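PDB 1RE5: 3-carboxy-cis,cis-muconate cycloisomerase from Pseudomonas putida, which belongs to the fumarase/aspartase (lyase) superfamily of largely helical enzymes and forms a homotetramer. Local coordinates for residues D[121-133]-D[170-184]. Residues are numbered along the deposited sequence; the frame is centred on the assembly and turned at random.
Sequences ALDLIEADLGKLA and LGALTRHRQRLQELR
Leu-180 is a knob in a hole formed by Leu-122, Ile-125, Glu-126 and Leu-129. The contact joins helices 106-142 and 162-187, antiparallel neighbours in the long-helix bundle of the fumarase/aspartase superfamily. The axes of segments 121-133 and 170-184 come within 10.0 Å, 152° apart. Leu-180 CD2 meets Leu-129 CD1 at 3.5 Å and also touches Ile-125 CG2. The other branch of Leu-129, CD2, lies 3.7 Å from Leu-173 CD2, while Leu-173 CD1 reaches Leu-132 CD2. Farther along, Leu-170 CD1 packs on Ala-133 CB. Helix 319-347 adds Leu-338 against Leu-129, and helix 231-257 adds Val-239 against Leu-180. Behind, Arg-175 and Arg-179 form salt bridges to Asp-231 of the second subunit.

Toward the edge, Arg-177 bends at chi3 (69°) and lays one guanidinium face over Gly-130, with NH2 3.6 Å from the Gly-130 CA. Arg-184 lies at the end away from Leu-170 and Ala-133. Leu-122 CD1 sits over a face of its guanidinium, and Asp-123 and Glu-126 meet its edge in a salt-bridge network. Glu-126 OE1 pairs with Arg-184 NH1 at 2.6 Å. Asp-123 OD2 accepts two hydrogen bonds within its salt bridge, a weak one from Arg-184 NH1 and, on its syn side, a straighter one from Arg-184 NH2 at 2.6 Å (N-H...O 162°).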
loop_
_atom_site.group_PDB
_atom_site.type_symbol
_atom_site.label_atom_id
_atom_site.label_comp_id
_atom_site.label_asym_id
_atom_site.label_seq_id
_atom_site.Cartn_x
_atom_site.Cartn_y
_atom_site.Cartn_z
ATOM N N ALA D 121 22.388 -0.630 -12.033
ATOM C CA ALA D 121 21.146 0.132 -12.093
ATOM C C ALA D 121 21.359 1.541 -11.538
ATOM O O ALA D 121 20.935 2.529 -12.139
ATOM C CB ALA D 121 20.067 -0.572 -11.300
ATOM N N LEU D 122 22.023 1.632 -10.392
ATOM C CA LEU D 122 22.272 2.926 -9.774
ATOM C C LEU D 122 22.985 3.820 -10.771
ATOM O O LEU D 122 22.663 5.006 -10.905
ATOM C CB LEU D 122 23.145 2.764 -8.534
ATOM C CG LEU D 122 22.839 3.701 -7.366
ATOM C CD1 LEU D 122 24.011 3.673 -6.419
ATOM C CD2 LEU D 122 22.595 5.112 -7.851
ATOM N N ASP D 123 23.957 3.234 -11.470
ATOM C CA ASP D 123 24.743 3.946 -12.471
ATOM C C ASP D 123 23.886 4.504 -13.607
ATOM O O ASP D 123 24.120 5.628 -14.050
ATOM C CB ASP D 123 25.853 3.031 -13.024
ATOM C CG ASP D 123 27.062 2.921 -12.073
ATOM O OD1 ASP D 123 27.914 2.023 -12.286
ATOM O OD2 ASP D 123 27.162 3.735 -11.119
ATOM N N LEU D 124 22.903 3.738 -14.075
ATOM C CA LEU D 124 22.025 4.223 -15.143
ATOM C C LEU D 124 21.179 5.389 -14.651
ATOM O O LEU D 124 21.092 6.441 -15.293
ATOM C CB LEU D 124 21.072 3.134 -15.625
ATOM C CG LEU D 124 21.607 2.008 -16.499
ATOM C CD1 LEU D 124 20.425 1.318 -17.181
ATOM C CD2 LEU D 124 22.554 2.574 -17.543
ATOM N N ILE D 125 20.555 5.172 -13.499
ATOM C CA ILE D 125 19.692 6.143 -12.872
ATOM C C ILE D 125 20.393 7.458 -12.625
ATOM O O ILE D 125 19.814 8.515 -12.862
ATOM C CB ILE D 125 19.127 5.563 -11.567
ATOM C CG1 ILE D 125 18.164 4.428 -11.927
ATOM C CG2 ILE D 125 18.462 6.667 -10.721
ATOM C CD1 ILE D 125 17.542 3.753 -10.750
ATOM N N GLU D 126 21.638 7.407 -12.163
ATOM C CA GLU D 126 22.372 8.646 -11.915
ATOM C C GLU D 126 22.644 9.376 -13.231
ATOM O O GLU D 126 22.549 10.601 -13.296
ATOM C CB GLU D 126 23.690 8.371 -11.185
ATOM C CG GLU D 126 23.521 7.847 -9.760
ATOM C CD GLU D 126 24.816 7.934 -8.930
ATOM O OE1 GLU D 126 25.874 7.433 -9.394
ATOM O OE2 GLU D 126 24.773 8.503 -7.811
ATOM N N ALA D 127 22.966 8.621 -14.280
ATOM C CA ALA D 127 23.243 9.214 -15.586
ATOM C C ALA D 127 22.001 9.940 -16.066
ATOM O O ALA D 127 22.029 11.155 -16.297
ATOM C CB ALA D 127 23.630 8.140 -16.586
ATOM N N ASP D 128 20.907 9.188 -16.207
ATOM C CA ASP D 128 19.634 9.751 -16.650
ATOM C C ASP D 128 19.192 10.953 -15.810
ATOM O O ASP D 128 18.745 11.955 -16.363
ATOM C CB ASP D 128 18.542 8.682 -16.643
ATOM C CG ASP D 128 18.764 7.617 -17.702
ATOM O OD1 ASP D 128 19.507 7.887 -18.671
ATOM O OD2 ASP D 128 18.184 6.515 -17.579
ATOM N N LEU D 129 19.310 10.859 -14.487
ATOM C CA LEU D 129 18.928 11.983 -13.635
ATOM C C LEU D 129 19.736 13.217 -13.977
ATOM O O LEU D 129 19.166 14.294 -14.134
ATOM C CB LEU D 129 19.127 11.675 -12.151
ATOM C CG LEU D 129 18.022 10.942 -11.394
ATOM C CD1 LEU D 129 18.418 10.837 -9.939
ATOM C CD2 LEU D 129 16.713 11.689 -11.531
ATOM N N GLY D 130 21.057 13.057 -14.080
ATOM C CA GLY D 130 21.924 14.180 -14.403
ATOM C C GLY D 130 21.577 14.753 -15.765
ATOM O O GLY D 130 21.516 15.968 -15.960
ATOM N N LYS D 131 21.340 13.873 -16.726
ATOM C CA LYS D 131 20.983 14.320 -18.061
ATOM C C LYS D 131 19.669 15.122 -17.978
ATOM O O LYS D 131 19.598 16.264 -18.424
ATOM C CB LYS D 131 20.835 13.105 -18.977
ATOM C CG LYS D 131 20.495 13.416 -20.420
ATOM C CD LYS D 131 20.301 12.123 -21.214
ATOM C CE LYS D 131 19.176 11.255 -20.614
ATOM N NZ LYS D 131 19.097 9.870 -21.198
ATOM N N LEU D 132 18.642 14.527 -17.380
ATOM C CA LEU D 132 17.353 15.182 -17.223
ATOM C C LEU D 132 17.455 16.516 -16.474
ATOM O O LEU D 132 16.825 17.495 -16.861
ATOM C CB LEU D 132 16.379 14.247 -16.494
ATOM C CG LEU D 132 14.961 14.756 -16.201
ATOM C CD1 LEU D 132 14.183 15.023 -17.493
ATOM C CD2 LEU D 132 14.251 13.730 -15.360
ATOM N N ALA D 133 18.244 16.560 -15.410
ATOM C CA ALA D 133 18.405 17.792 -14.647
ATOM C C ALA D 133 19.048 18.880 -15.505
ATOM O O ALA D 133 18.694 20.056 -15.393
ATOM C CB ALA D 133 19.248 17.535 -13.409
ATOM N N LEU D 170 13.319 20.667 -11.080
ATOM C CA LEU D 170 14.786 20.635 -11.020
ATOM C C LEU D 170 15.223 20.505 -9.561
ATOM O O LEU D 170 16.039 19.647 -9.227
ATOM C CB LEU D 170 15.400 21.911 -11.615
ATOM C CG LEU D 170 16.938 21.990 -11.550
ATOM C CD1 LEU D 170 17.561 20.794 -12.296
ATOM C CD2 LEU D 170 17.427 23.308 -12.144
ATOM N N GLY D 171 14.677 21.351 -8.693
ATOM C CA GLY D 171 15.037 21.283 -7.292
ATOM C C GLY D 171 14.893 19.885 -6.727
ATOM O O GLY D 171 15.815 19.369 -6.114
ATOM N N ALA D 172 13.732 19.271 -6.928
ATOM C CA ALA D 172 13.480 17.937 -6.421
ATOM C C ALA D 172 14.509 16.960 -6.960
ATOM O O ALA D 172 15.072 16.173 -6.191
ATOM C CB ALA D 172 12.089 17.485 -6.817
ATOM N N LEU D 173 14.757 17.004 -8.270
ATOM C CA LEU D 173 15.724 16.092 -8.887
ATOM C C LEU D 173 17.129 16.224 -8.282
ATOM O O LEU D 173 17.836 15.222 -8.099
ATOM C CB LEU D 173 15.786 16.312 -10.402
ATOM C CG LEU D 173 14.563 15.842 -11.198
ATOM C CD1 LEU D 173 14.824 15.988 -12.677
ATOM C CD2 LEU D 173 14.270 14.398 -10.882
ATOM N N THR D 174 17.531 17.455 -7.976
ATOM C CA THR D 174 18.833 17.693 -7.370
ATOM C C THR D 174 18.906 16.991 -6.005
ATOM O O THR D 174 19.899 16.337 -5.672
ATOM C CB THR D 174 19.083 19.207 -7.170
ATOM O OG1 THR D 174 19.090 19.859 -8.448
ATOM C CG2 THR D 174 20.426 19.451 -6.458
ATOM N N ARG D 175 17.850 17.136 -5.215
ATOM C CA ARG D 175 17.797 16.511 -3.906
ATOM C C ARG D 175 17.857 14.986 -4.015
ATOM O O ARG D 175 18.351 14.314 -3.110
ATOM C CB ARG D 175 16.519 16.922 -3.185
ATOM C CG ARG D 175 16.641 18.161 -2.329
ATOM C CD ARG D 175 15.260 18.644 -1.899
ATOM N NE ARG D 175 14.831 19.745 -2.751
ATOM C CZ ARG D 175 13.617 19.874 -3.255
ATOM N NH1 ARG D 175 12.689 18.971 -3.002
ATOM N NH2 ARG D 175 13.342 20.912 -4.024
ATOM N N HIS D 176 17.356 14.429 -5.113
ATOM C CA HIS D 176 17.387 12.977 -5.256
ATOM C C HIS D 176 18.767 12.511 -5.634
ATOM O O HIS D 176 19.192 11.425 -5.225
ATOM C CB HIS D 176 16.373 12.508 -6.299
ATOM C CG HIS D 176 14.962 12.818 -5.922
ATOM N ND1 HIS D 176 13.946 12.939 -6.848
ATOM C CD2 HIS D 176 14.409 13.093 -4.718
ATOM C CE1 HIS D 176 12.829 13.282 -6.232
ATOM N NE2 HIS D 176 13.084 13.382 -4.938
ATOM N N ARG D 177 19.466 13.326 -6.417
ATOM C CA ARG D 177 20.816 12.979 -6.842
ATOM C C ARG D 177 21.677 12.926 -5.603
ATOM O O ARG D 177 22.524 12.046 -5.444
ATOM C CB ARG D 177 21.337 14.028 -7.810
ATOM C CG ARG D 177 20.475 14.136 -9.043
ATOM C CD ARG D 177 21.022 15.154 -9.992
ATOM N NE ARG D 177 22.278 14.727 -10.591
ATOM C CZ ARG D 177 23.107 15.556 -11.222
ATOM N NH1 ARG D 177 22.796 16.847 -11.314
ATOM N NH2 ARG D 177 24.231 15.097 -11.768
ATOM N N GLN D 178 21.407 13.879 -4.721
ATOM C CA GLN D 178 22.079 14.042 -3.441
ATOM C C GLN D 178 21.827 12.802 -2.587
ATOM O O GLN D 178 22.753 12.237 -2.023
ATOM C CB GLN D 178 21.491 15.278 -2.774
ATOM C CG GLN D 178 22.191 15.854 -1.584
ATOM C CD GLN D 178 21.406 17.057 -1.033
ATOM O OE1 GLN D 178 21.028 17.982 -1.789
ATOM N NE2 GLN D 178 21.152 17.050 0.285
ATOM N N ARG D 179 20.569 12.376 -2.508
ATOM C CA ARG D 179 20.190 11.207 -1.716
ATOM C C ARG D 179 20.844 9.935 -2.248
ATOM O O ARG D 179 21.346 9.107 -1.475
ATOM C CB ARG D 179 18.664 11.053 -1.709
ATOM C CG ARG D 179 17.931 12.132 -0.900
ATOM C CD ARG D 179 16.422 12.132 -1.175
ATOM N NE ARG D 179 15.724 13.112 -0.350
ATOM C CZ ARG D 179 14.829 13.981 -0.812
ATOM N NH1 ARG D 179 14.509 13.991 -2.099
ATOM N NH2 ARG D 179 14.269 14.865 0.009
ATOM N N LEU D 180 20.836 9.782 -3.572
ATOM C CA LEU D 180 21.441 8.625 -4.234
ATOM C C LEU D 180 22.939 8.556 -3.915
ATOM O O LEU D 180 23.526 7.490 -3.766
ATOM C CB LEU D 180 21.228 8.756 -5.744
ATOM C CG LEU D 180 20.205 7.837 -6.419
ATOM C CD1 LEU D 180 19.174 7.314 -5.422
ATOM C CD2 LEU D 180 19.558 8.578 -7.555
ATOM N N GLN D 181 23.543 9.724 -3.797
ATOM C CA GLN D 181 24.958 9.826 -3.505
ATOM C C GLN D 181 25.222 9.391 -2.071
ATOM O O GLN D 181 26.171 8.656 -1.807
ATOM C CB GLN D 181 25.405 11.274 -3.713
ATOM C CG GLN D 181 26.888 11.480 -3.892
ATOM C CD GLN D 181 27.228 12.931 -4.187
ATOM O OE1 GLN D 181 26.948 13.831 -3.382
ATOM N NE2 GLN D 181 27.831 13.170 -5.346
ATOM N N GLU D 182 24.374 9.831 -1.148
ATOM C CA GLU D 182 24.563 9.499 0.254
ATOM C C GLU D 182 24.342 8.039 0.592
ATOM O O GLU D 182 24.934 7.534 1.546
ATOM C CB GLU D 182 23.649 10.349 1.124
ATOM C CG GLU D 182 23.793 11.839 0.884
ATOM C CD GLU D 182 22.829 12.657 1.722
ATOM O OE1 GLU D 182 21.734 12.130 2.031
ATOM O OE2 GLU D 182 23.156 13.822 2.057
ATOM N N LEU D 183 23.501 7.355 -0.174
ATOM C CA LEU D 183 23.228 5.956 0.113
ATOM C C LEU D 183 24.180 4.999 -0.609
ATOM O O LEU D 183 24.264 3.811 -0.274
ATOM C CB LEU D 183 21.771 5.616 -0.240
ATOM C CG LEU D 183 21.320 5.540 -1.704
ATOM C CD1 LEU D 183 21.856 4.295 -2.385
ATOM C CD2 LEU D 183 19.812 5.500 -1.741
ATOM N N ARG D 184 24.899 5.509 -1.597
ATOM C CA ARG D 184 25.806 4.665 -2.358
ATOM C C ARG D 184 26.753 3.815 -1.492
ATOM O O ARG D 184 26.806 2.591 -1.634
ATOM C CB ARG D 184 26.605 5.526 -3.338
ATOM C CG ARG D 184 27.475 4.741 -4.278
ATOM C CD ARG D 184 27.505 5.382 -5.661
ATOM N NE ARG D 184 28.034 4.439 -6.642
ATOM C CZ ARG D 184 27.684 4.402 -7.925
ATOM N NH1 ARG D 184 26.798 5.264 -8.410
ATOM N NH2 ARG D 184 28.201 3.473 -8.722
#